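Local atomic coordinates of Lmo0135 protein (Listeria monocytogenes EGD-e, PDB entry 5ISU), a protein that probably serves as the extracellular substrate-binding component of an ABC transporter, with a likely role in peptide uptake. Residues Q277-A282 against I367-D372. Numbering follows the deposited sequence.
Sequences QALSYA and IGVTLD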
# COMPACT_ATOMS: atom_id res chain seq x y z
N GLN A 277 3.82 -25.29 -11.24
CA GLN A 277 2.42 -25.49 -11.62
C GLN A 277 1.79 -26.57 -10.77
O GLN A 277 0.61 -26.47 -10.39
CB GLN A 277 2.30 -25.82 -13.09
CG GLN A 277 2.63 -24.67 -14.03
CD GLN A 277 2.61 -25.08 -15.49
OE1 GLN A 277 2.70 -26.26 -15.81
NE2 GLN A 277 2.50 -24.10 -16.39
N ALA A 278 2.55 -27.62 -10.46
CA ALA A 278 2.04 -28.68 -9.59
C ALA A 278 1.67 -28.12 -8.21
O ALA A 278 0.63 -28.48 -7.65
CB ALA A 278 3.07 -29.79 -9.44
N LEU A 279 2.50 -27.21 -7.70
CA LEU A 279 2.31 -26.60 -6.38
C LEU A 279 1.21 -25.53 -6.38
O LEU A 279 0.90 -24.95 -5.33
CB LEU A 279 3.62 -26.01 -5.86
CG LEU A 279 4.80 -26.98 -5.69
CD1 LEU A 279 6.07 -26.23 -5.33
CD2 LEU A 279 4.50 -28.07 -4.66
N SER A 280 0.67 -25.25 -7.56
CA SER A 280 -0.44 -24.32 -7.71
C SER A 280 -1.73 -25.15 -7.81
O SER A 280 -2.72 -24.90 -7.08
CB SER A 280 -0.26 -23.44 -8.96
OG SER A 280 0.96 -22.73 -8.90
N TYR A 281 -1.71 -26.12 -8.70
CA TYR A 281 -2.85 -27.03 -8.88
C TYR A 281 -3.24 -27.82 -7.63
O TYR A 281 -4.35 -28.33 -7.55
CB TYR A 281 -2.57 -28.05 -9.99
CG TYR A 281 -2.79 -27.56 -11.40
CD1 TYR A 281 -4.08 -27.25 -11.85
CD2 TYR A 281 -1.74 -27.50 -12.32
CE1 TYR A 281 -4.30 -26.82 -13.15
CE2 TYR A 281 -1.96 -27.10 -13.63
CZ TYR A 281 -3.24 -26.76 -14.04
OH TYR A 281 -3.45 -26.35 -15.33
N ALA A 282 -2.33 -27.96 -6.67
CA ALA A 282 -2.65 -28.68 -5.44
C ALA A 282 -3.50 -27.84 -4.47
O ALA A 282 -4.04 -28.38 -3.51
CB ALA A 282 -1.37 -29.12 -4.75
N ILE A 367 0.10 -34.66 -2.70
CA ILE A 367 0.66 -34.85 -4.06
C ILE A 367 2.08 -35.44 -4.01
O ILE A 367 2.83 -35.34 -4.98
CB ILE A 367 0.63 -33.56 -4.95
CG1 ILE A 367 1.55 -32.45 -4.42
CG2 ILE A 367 -0.80 -33.06 -5.09
CD1 ILE A 367 1.82 -31.35 -5.43
N GLY A 368 2.44 -36.04 -2.88
CA GLY A 368 3.75 -36.68 -2.70
C GLY A 368 4.92 -35.76 -2.43
O GLY A 368 6.08 -36.19 -2.56
N VAL A 369 4.65 -34.51 -2.04
CA VAL A 369 5.71 -33.52 -1.75
C VAL A 369 5.74 -33.20 -0.26
O VAL A 369 4.71 -32.87 0.31
CB VAL A 369 5.51 -32.20 -2.56
CG1 VAL A 369 6.55 -31.15 -2.19
CG2 VAL A 369 5.52 -32.48 -4.06
N THR A 370 6.92 -33.27 0.36
CA THR A 370 7.08 -32.99 1.80
C THR A 370 7.48 -31.53 2.01
O THR A 370 8.49 -31.08 1.46
CB THR A 370 8.14 -33.90 2.45
OG1 THR A 370 7.84 -35.27 2.16
CG2 THR A 370 8.20 -33.70 3.97
N LEU A 371 6.69 -30.81 2.80
CA LEU A 371 6.94 -29.40 3.09
C LEU A 371 7.21 -29.22 4.58
O LEU A 371 6.43 -29.70 5.40
CB LEU A 371 5.74 -28.55 2.69
CG LEU A 371 5.88 -27.03 2.79
CD1 LEU A 371 6.82 -26.53 1.71
CD2 LEU A 371 4.53 -26.32 2.67
N ASP A 372 8.30 -28.54 4.91
CA ASP A 372 8.68 -28.26 6.30
C ASP A 372 8.37 -26.81 6.62
O ASP A 372 8.81 -25.92 5.90
CB ASP A 372 10.20 -28.44 6.49
CG ASP A 372 10.65 -29.89 6.37
OD1 ASP A 372 9.93 -30.81 6.85
OD2 ASP A 372 11.76 -30.10 5.84
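I367 meets the C-terminal part of helix 273-281 and the residue A282 with the tip of its longer branch: CD1 lies 4.0 Å from CB of A282 and 4.3 Å from CD2 of L279. The same methyl is 3.8 Å from the backbone O of A278, a van der Waals approach to a carbonyl whose hydrogen bond from the N of A282 is weak. Two torsions set this reach. CG1 sits between the backbone N and the carbonyl carbon (chi1 66°), and the chain is then nearly extended (chi2 165°), which carries CD1 toward the helix. The short branch follows alongside, CG2 also 4.0 Å from CB of A282, so CB of A282 lies against both branches of I367. L279 extends from the helix, and its CD2 also touches CG1 of V369 at 4.4 Å. Between I367 and V369, G368 has positive phi (78°) and is the C' residue of the Schellman motif that ends helix 351-365, with V369 N bonded to Y364 O. Strands 341-347 and 370-376 are parallel neighbours joined through that helix, a beta-alpha-beta crossover; the turn is its return into the second strand, and helix 273-281 packs on it. Y364 contacts A282 and V369 and bonds through its hydroxyl to L279 O, while I324 and A327 of helix 324-334 also pack on I367. All five touching residues are buried, yet they share just 159 Å² and meet mainly by methyl groups, with one methyl-to-carbonyl approach, which implies a small dispersive and hydrophobic contact without a directional polar bond.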